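Local structure of methionyl-tRNA formyltransferase (Clostridium thermocellum, 1ZGH) at residues 164-168 against 169-173; 35-39 against 40-44; 154-157 against 158-162. The protein probably transfers a formyl group from 10-formyltetrahydrofolate to the amino group of methionine carried on initiator tRNA, readying it for bacterial translation initiation. All blocks are in the same frame, centred on the assembly; numbering follows the deposited sequence.

Interaction 1 (164-168 against 169-173); sequences SKIIF and NDMIP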
loop_
_atom_site.group_PDB
_atom_site.type_symbol
_atom_site.label_atom_id
_atom_site.label_comp_id
_atom_site.label_asym_id
_atom_site.label_seq_id
_atom_site.Cartn_x
_atom_site.Cartn_y
_atom_site.Cartn_z
ATOM N N SER A 164 -0.703 -7.290 3.193
ATOM C CA SER A 164 -1.943 -7.787 2.592
ATOM C C SER A 164 -2.508 -8.930 3.429
ATOM O O SER A 164 -3.726 -8.980 3.701
ATOM C CB SER A 164 -1.705 -8.222 1.143
ATOM O OG SER A 164 -2.931 -8.509 0.487
ATOM N N LYS A 165 -1.624 -9.837 3.855
ATOM C CA LYS A 165 -2.027 -10.942 4.703
ATOM C C LYS A 165 -2.615 -10.450 6.047
ATOM O O LYS A 165 -3.619 -10.972 6.501
ATOM C CB LYS A 165 -0.884 -11.935 4.882
ATOM C CG LYS A 165 -1.193 -13.152 5.709
ATOM C CD LYS A 165 -0.114 -14.286 5.529
ATOM C CE LYS A 165 -0.163 -15.317 6.620
ATOM N NZ LYS A 165 0.619 -16.571 6.262
ATOM N N ILE A 166 -2.012 -9.435 6.657
ATOM C CA ILE A 166 -2.555 -8.828 7.881
ATOM C C ILE A 166 -3.926 -8.188 7.625
ATOM O O ILE A 166 -4.848 -8.330 8.435
ATOM C CB ILE A 166 -1.548 -7.791 8.486
ATOM C CG1 ILE A 166 -0.310 -8.544 8.997
ATOM C CG2 ILE A 166 -2.215 -6.946 9.614
ATOM C CD1 ILE A 166 0.928 -7.672 9.407
ATOM N N ILE A 167 -4.065 -7.505 6.494
ATOM C CA ILE A 167 -5.270 -6.798 6.174
ATOM C C ILE A 167 -6.432 -7.792 5.963
ATOM O O ILE A 167 -7.553 -7.633 6.515
ATOM C CB ILE A 167 -5.077 -5.897 4.947
ATOM C CG1 ILE A 167 -4.243 -4.675 5.350
ATOM C CG2 ILE A 167 -6.430 -5.419 4.381
ATOM C CD1 ILE A 167 -3.723 -3.842 4.149
ATOM N N PHE A 168 -6.158 -8.818 5.174
ATOM C CA PHE A 168 -7.187 -9.798 4.807
ATOM C C PHE A 168 -7.502 -10.829 5.879
ATOM O O PHE A 168 -8.669 -11.233 5.997
ATOM C CB PHE A 168 -6.848 -10.499 3.490
ATOM C CG PHE A 168 -7.192 -9.668 2.271
ATOM C CD1 PHE A 168 -8.488 -9.627 1.805
ATOM C CD2 PHE A 168 -6.219 -8.923 1.613
ATOM C CE1 PHE A 168 -8.834 -8.850 0.685
ATOM C CE2 PHE A 168 -6.536 -8.148 0.483
ATOM C CZ PHE A 168 -7.876 -8.125 0.016
ATOM N N ASN A 169 -6.506 -11.237 6.657
ATOM C CA ASN A 169 -6.733 -12.319 7.635
ATOM C C ASN A 169 -7.146 -11.790 8.995
ATOM O O ASN A 169 -7.852 -12.471 9.715
ATOM C CB ASN A 169 -5.500 -13.210 7.768
ATOM C CG ASN A 169 -5.222 -14.044 6.502
ATOM O OD1 ASN A 169 -5.974 -14.008 5.518
ATOM N ND2 ASN A 169 -4.155 -14.819 6.549
ATOM N N ASP A 170 -6.757 -10.560 9.325
ATOM C CA ASP A 170 -6.996 -9.994 10.661
ATOM C C ASP A 170 -7.887 -8.750 10.611
ATOM O O ASP A 170 -8.963 -8.733 11.221
ATOM C CB ASP A 170 -5.646 -9.684 11.316
ATOM C CG ASP A 170 -5.772 -9.030 12.692
ATOM O OD1 ASP A 170 -4.708 -8.664 13.253
ATOM O OD2 ASP A 170 -6.906 -8.884 13.229
HETATM N N MSE A 171 -7.478 -7.730 9.863
HETATM C CA MSE A 171 -8.142 -6.437 9.932
HETATM C C MSE A 171 -9.561 -6.399 9.330
HETATM O O MSE A 171 -10.485 -5.907 9.980
HETATM C CB MSE A 171 -7.260 -5.336 9.347
HETATM C CG MSE A 171 -5.918 -5.236 10.059
HETATM SE SE MSE A 171 -4.842 -3.769 9.391
HETATM C CE MSE A 171 -5.575 -2.293 10.481
ATOM N N ILE A 172 -9.716 -6.885 8.103
ATOM C CA ILE A 172 -11.004 -6.919 7.446
ATOM C C ILE A 172 -12.035 -7.747 8.251
ATOM O O ILE A 172 -13.092 -7.232 8.558
ATOM C CB ILE A 172 -10.904 -7.295 5.936
ATOM C CG1 ILE A 172 -10.325 -6.090 5.168
ATOM C CG2 ILE A 172 -12.297 -7.606 5.347
ATOM C CD1 ILE A 172 -10.086 -6.306 3.683
ATOM N N PRO A 173 -11.716 -8.995 8.639
ATOM C CA PRO A 173 -12.656 -9.743 9.505
ATOM C C PRO A 173 -13.077 -9.023 10.798
ATOM O O PRO A 173 -14.257 -9.054 11.179
ATOM C CB PRO A 173 -11.886 -11.024 9.826
ATOM C CG PRO A 173 -10.985 -11.195 8.664
ATOM C CD PRO A 173 -10.532 -9.806 8.319
#

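Interaction 2 (35-39 against 40-44); sequences IATTK and SWNIK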
loop_
_atom_site.group_PDB
_atom_site.type_symbol
_atom_site.label_atom_id
_atom_site.label_comp_id
_atom_site.label_asym_id
_atom_site.label_seq_id
_atom_site.Cartn_x
_atom_site.Cartn_y
_atom_site.Cartn_z
ATOM N N ILE A 35 -14.540 -4.802 -2.313
ATOM C CA ILE A 35 -13.084 -4.724 -2.206
ATOM C C ILE A 35 -12.510 -4.149 -3.495
ATOM O O ILE A 35 -12.527 -4.791 -4.540
ATOM C CB ILE A 35 -12.435 -6.099 -1.911
ATOM C CG1 ILE A 35 -13.128 -6.739 -0.696
ATOM C CG2 ILE A 35 -10.901 -5.938 -1.644
ATOM C CD1 ILE A 35 -12.546 -8.066 -0.257
ATOM N N ALA A 36 -11.959 -2.947 -3.396
ATOM C CA ALA A 36 -11.332 -2.302 -4.541
ATOM C C ALA A 36 -9.827 -2.335 -4.332
ATOM O O ALA A 36 -9.299 -1.763 -3.389
ATOM C CB ALA A 36 -11.859 -0.873 -4.695
ATOM N N THR A 37 -9.126 -3.074 -5.167
ATOM C CA THR A 37 -7.672 -3.218 -4.959
ATOM C C THR A 37 -6.981 -3.515 -6.274
ATOM O O THR A 37 -7.597 -4.074 -7.207
ATOM C CB THR A 37 -7.386 -4.363 -3.944
ATOM O OG1 THR A 37 -6.029 -4.298 -3.471
ATOM C CG2 THR A 37 -7.706 -5.758 -4.570
ATOM N N THR A 38 -5.692 -3.181 -6.308
ATOM C CA THR A 38 -4.790 -3.605 -7.351
ATOM C C THR A 38 -3.608 -4.368 -6.734
ATOM O O THR A 38 -3.470 -4.465 -5.505
ATOM C CB THR A 38 -4.313 -2.380 -8.150
ATOM O OG1 THR A 38 -3.614 -1.533 -7.273
ATOM C CG2 THR A 38 -5.506 -1.635 -8.693
ATOM N N LYS A 39 -2.779 -4.890 -7.630
ATOM C CA LYS A 39 -1.627 -5.776 -7.371
ATOM C C LYS A 39 -2.070 -7.207 -7.267
ATOM O O LYS A 39 -3.080 -7.521 -6.630
ATOM C CB LYS A 39 -0.791 -5.385 -6.165
ATOM C CG LYS A 39 -0.332 -3.929 -6.163
ATOM C CD LYS A 39 0.571 -3.542 -7.385
ATOM C CE LYS A 39 1.269 -2.232 -7.101
ATOM N NZ LYS A 39 2.135 -1.746 -8.228
ATOM N N SER A 40 -1.322 -8.085 -7.924
ATOM C CA SER A 40 -1.706 -9.474 -8.045
ATOM C C SER A 40 -2.001 -10.128 -6.688
ATOM O O SER A 40 -2.949 -10.895 -6.554
ATOM C CB SER A 40 -0.598 -10.252 -8.804
ATOM O OG SER A 40 0.627 -10.241 -8.093
ATOM N N TRP A 41 -1.178 -9.854 -5.672
ATOM C CA TRP A 41 -1.342 -10.562 -4.376
ATOM C C TRP A 41 -2.654 -10.119 -3.679
ATOM O O TRP A 41 -3.340 -10.919 -3.060
ATOM C CB TRP A 41 -0.106 -10.381 -3.471
ATOM C CG TRP A 41 0.291 -8.942 -3.258
ATOM C CD1 TRP A 41 -0.199 -8.093 -2.328
ATOM C CD2 TRP A 41 1.222 -8.183 -4.040
ATOM N NE1 TRP A 41 0.387 -6.850 -2.448
ATOM C CE2 TRP A 41 1.242 -6.872 -3.515
ATOM C CE3 TRP A 41 2.057 -8.493 -5.114
ATOM C CZ2 TRP A 41 2.093 -5.890 -4.011
ATOM C CZ3 TRP A 41 2.857 -7.512 -5.634
ATOM C CH2 TRP A 41 2.878 -6.230 -5.082
ATOM N N ASN A 42 -3.006 -8.841 -3.814
ATOM C CA ASN A 42 -4.231 -8.322 -3.199
ATOM C C ASN A 42 -5.456 -8.890 -3.887
ATOM O O ASN A 42 -6.431 -9.234 -3.246
ATOM C CB ASN A 42 -4.294 -6.794 -3.289
ATOM C CG ASN A 42 -3.304 -6.102 -2.350
ATOM O OD1 ASN A 42 -3.190 -6.474 -1.194
ATOM N ND2 ASN A 42 -2.594 -5.114 -2.864
ATOM N N ILE A 43 -5.407 -8.973 -5.212
ATOM C CA ILE A 43 -6.513 -9.535 -5.980
ATOM C C ILE A 43 -6.735 -11.013 -5.641
ATOM O O ILE A 43 -7.875 -11.467 -5.488
ATOM C CB ILE A 43 -6.276 -9.341 -7.492
ATOM C CG1 ILE A 43 -6.251 -7.842 -7.830
ATOM C CG2 ILE A 43 -7.371 -10.074 -8.306
ATOM C CD1 ILE A 43 -5.733 -7.558 -9.254
ATOM N N LYS A 44 -5.643 -11.768 -5.581
ATOM C CA LYS A 44 -5.690 -13.164 -5.182
ATOM C C LYS A 44 -6.334 -13.272 -3.801
ATOM O O LYS A 44 -7.175 -14.114 -3.596
ATOM C CB LYS A 44 -4.288 -13.806 -5.173
ATOM C CG LYS A 44 -4.216 -15.222 -4.486
ATOM C CD LYS A 44 -2.768 -15.820 -4.397
ATOM C CE LYS A 44 -1.742 -14.971 -3.601
ATOM N NZ LYS A 44 -1.984 -14.818 -2.120
#

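Interaction 3 (154-157 against 158-162); sequences GTAE and EIFMR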
loop_
_atom_site.group_PDB
_atom_site.type_symbol
_atom_site.label_atom_id
_atom_site.label_comp_id
_atom_site.label_asym_id
_atom_site.label_seq_id
_atom_site.Cartn_x
_atom_site.Cartn_y
_atom_site.Cartn_z
ATOM N N GLY A 154 12.959 -6.893 4.086
ATOM C CA GLY A 154 12.710 -7.555 2.750
ATOM C C GLY A 154 12.454 -6.588 1.585
ATOM O O GLY A 154 12.652 -5.378 1.691
ATOM N N THR A 155 11.972 -7.119 0.468
ATOM C CA THR A 155 11.694 -6.325 -0.712
ATOM C C THR A 155 10.305 -5.668 -0.553
ATOM O O THR A 155 9.489 -6.119 0.247
ATOM C CB THR A 155 11.689 -7.243 -1.949
ATOM O OG1 THR A 155 10.607 -8.184 -1.850
ATOM C CG2 THR A 155 13.130 -8.004 -2.173
ATOM N N ALA A 156 10.014 -4.679 -1.381
ATOM C CA ALA A 156 8.673 -4.108 -1.428
ATOM C C ALA A 156 7.587 -5.168 -1.606
ATOM O O ALA A 156 6.597 -5.130 -0.880
ATOM C CB ALA A 156 8.581 -3.046 -2.477
ATOM N N GLU A 157 7.756 -6.081 -2.572
ATOM C CA GLU A 157 6.826 -7.142 -2.812
ATOM C C GLU A 157 6.572 -7.993 -1.578
ATOM O O GLU A 157 5.402 -8.266 -1.259
ATOM C CB GLU A 157 7.202 -8.017 -4.014
ATOM C CG GLU A 157 6.103 -9.078 -4.404
ATOM C CD GLU A 157 5.866 -9.189 -5.890
ATOM O OE1 GLU A 157 5.284 -10.195 -6.324
ATOM O OE2 GLU A 157 6.227 -8.253 -6.627
ATOM N N GLU A 158 7.639 -8.378 -0.873
ATOM C CA GLU A 158 7.538 -9.175 0.353
ATOM C C GLU A 158 6.779 -8.421 1.458
ATOM O O GLU A 158 5.907 -8.963 2.137
ATOM C CB GLU A 158 8.951 -9.596 0.840
ATOM C CG GLU A 158 9.547 -10.761 0.054
ATOM C CD GLU A 158 11.065 -10.937 0.253
ATOM O OE1 GLU A 158 11.669 -10.075 0.905
ATOM O OE2 GLU A 158 11.631 -11.917 -0.258
ATOM N N ILE A 159 7.057 -7.131 1.571
ATOM C CA ILE A 159 6.434 -6.306 2.605
ATOM C C ILE A 159 4.953 -6.073 2.269
ATOM O O ILE A 159 4.107 -6.168 3.138
ATOM C CB ILE A 159 7.185 -4.932 2.736
ATOM C CG1 ILE A 159 8.604 -5.162 3.311
ATOM C CG2 ILE A 159 6.365 -3.940 3.597
ATOM C CD1 ILE A 159 9.544 -3.986 3.063
ATOM N N PHE A 160 4.656 -5.775 1.014
ATOM C CA PHE A 160 3.253 -5.586 0.589
ATOM C C PHE A 160 2.441 -6.872 0.744
ATOM O O PHE A 160 1.273 -6.832 1.159
ATOM C CB PHE A 160 3.155 -5.027 -0.839
ATOM C CG PHE A 160 3.582 -3.615 -0.981
ATOM C CD1 PHE A 160 3.168 -2.636 -0.083
ATOM C CD2 PHE A 160 4.330 -3.223 -2.083
ATOM C CE1 PHE A 160 3.544 -1.329 -0.259
ATOM C CE2 PHE A 160 4.696 -1.923 -2.245
ATOM C CZ PHE A 160 4.281 -0.971 -1.342
HETATM N N MSE A 161 3.044 -8.023 0.456
HETATM C CA MSE A 161 2.339 -9.290 0.683
HETATM C C MSE A 161 2.130 -9.596 2.179
HETATM O O MSE A 161 1.115 -10.134 2.573
HETATM C CB MSE A 161 3.048 -10.465 -0.025
HETATM C CG MSE A 161 3.050 -10.287 -1.539
HETATM SE SE MSE A 161 3.877 -11.853 -2.411
HETATM C CE MSE A 161 5.493 -11.767 -1.796
ATOM N N ARG A 162 3.111 -9.249 3.000
ATOM C CA ARG A 162 3.005 -9.379 4.452
ATOM C C ARG A 162 1.863 -8.480 4.991
ATOM O O ARG A 162 1.040 -8.926 5.798
ATOM C CB ARG A 162 4.365 -8.992 5.068
ATOM C CG ARG A 162 4.497 -9.126 6.574
ATOM C CD ARG A 162 5.930 -8.658 7.026
ATOM N NE ARG A 162 7.005 -9.334 6.297
ATOM C CZ ARG A 162 8.141 -8.792 5.882
ATOM N NH1 ARG A 162 8.433 -7.537 6.177
ATOM N NH2 ARG A 162 9.018 -9.535 5.194
#

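Interaction 1 (164-168 against 169-173)
I167 and I172, five residues apart on one helix, meet on its buried side, where CG2 of I167 lies 3.8 Å from CD1 of I172. The same methyl of I172 also rests over one face of the F168 ring, 4.1 Å from its CE1; ring and isoleucine run side by side in the same direction. I172 gets there because CG1 is anti to its carbonyl carbon (chi1 -73°), which turns the branch back toward the preceding turn. Beside this pair the selenomethionine M171 bends at chi3 (85°), and its SE comes 4.2 Å from CG1 of I167 while its CG lies 4.1 Å from CG2 of I166.

The backbone accounts for the contacts between residues five apart, I166 with M171 and I167 with I172. At 169-171 the helix widens into a pi-type turn: the carbonyl O of I166 accepts from two amides, M171 N at 3.1 Å in the carbonyl plane and D170 N from above that plane. The bond from I172 N to I167 O, 2.8 Å long, continues the wider spacing. P173 has no N-H to give, and its CD instead abuts F168 O at 3.3 Å, at the point where the helix kinks.

The solvent side is looser. K165 and N169 are exposed, and the amide ND2 of N169 merely passes 3.5 Å from CG of K165, whose extended chain leads away.

F168 and I172 pack on helix 40-52, through N45, A46 and F49; I166 and M171 reach strands 127-134 and 144-151, and D170 OD1 makes a salt bridge with R148 of the latter; F103 of strand 100-104 receives I167, M171 and I172.

Interaction 2 (35-39 against 40-44)
The carbonyl O of K39 is gripped by two amides of the helix that begins just after it: I43 N, 3.1 Å away, donates almost straight, with an N-H...O angle of 167°, while N42 N at a similar distance makes only a weak, bent bond. K39 is the N-cap residue, and it serves the helix through its backbone carbonyl. The carbonyl before it, that of T38, is held by a side chain. ND2 of N42 gives a 2.9 Å bond to T38 O, and the acceptor lies within 6° of the amide plane. The other end of the carboxamide, OD1, is probably hydrogen-bonded to S164 OG; together the two bonds would hold the group's rotation, and they tie the turn to a second helix.

Two further contacts close the turn. T37 leans its OG1 against CB of N42, only 3.0 Å away, and its methyl CG2 is 3.8 Å from the same CB. CB of K39 lies over one face of the W41 indole, a CH-pi contact 3.7 Å from the centroid of the six-membered ring. W41 presents that face because its CG sits between the backbone N and the carbonyl carbon (chi1 53°), turning the ring back over the residue before the helix. The K39 chain then runs on past the indole beside CZ2 and ends with NZ bonded to the carbonyl O of E221.

This is the turn from strand to helix of a beta-alpha-beta unit, strand 31-36, helix 40-52 and strand 57-62. T38 OG1 reaches H85 and S87 in the loop beyond strand 80-83, I35 pairs with strand 57-62, and W41 packs on helix 156-178.

Interaction 3 (154-157 against 158-162)
T155 and E158 exchange bonds in both directions, forming a capping box at the start of a helix. OG1 of T155 accepts from E158 N at 3.1 Å, and E158 OE1 in return accepts from T155 N at 3.0 Å, with the N-H nearly straight at 164° but arriving from above the carboxylate plane. The threonine hydroxyl can do this because it stands between its own backbone N and carbonyl carbon (chi1 65°), facing the first turn. The carboxylate also lies 3.3 Å, at OE1, from CA of G154, which has no CB; one there would collide with OE1.

Beyond the cap the first turn is bonded regularly, T155 O accepting from I159 N at 2.9 Å. The carbonyl O of A156 lies 3.2 Å from CD2 of F160, while CB of A156 sits 4.1 Å from CE2 of the same ring. The selenomethionine M161, bent at chi3, brings its CE to 3.8 Å from CG of E157, whose OE2 is bonded to E221 N.

A156, I159 and F160 pack against L117 of helix 116-122, while E157, F160 and M161 meet W41 of helix 40-52.

In the fold
Along the chain the order is interaction 2, interaction 3, interaction 1, and the centres lie about 13 to 15 Å apart. Interactions 3 and 1 are successive parts of helix 156-178, its capped start and its widened, kinked middle, adjoining in sequence, with no other touch between them. Interaction 2 bridges the two from the start of helix 40-52, through W41 and N42; toward interaction 1 it adds packing of F168 CZ on N42 O at 3.7 Å and of F168 CE1 on I35 CD1 at 3.9 Å. Two helices are thereby held together alongside the six-stranded mixed sheet, whose strand 31-36 leads into interaction 2, in the formyltransferase domain.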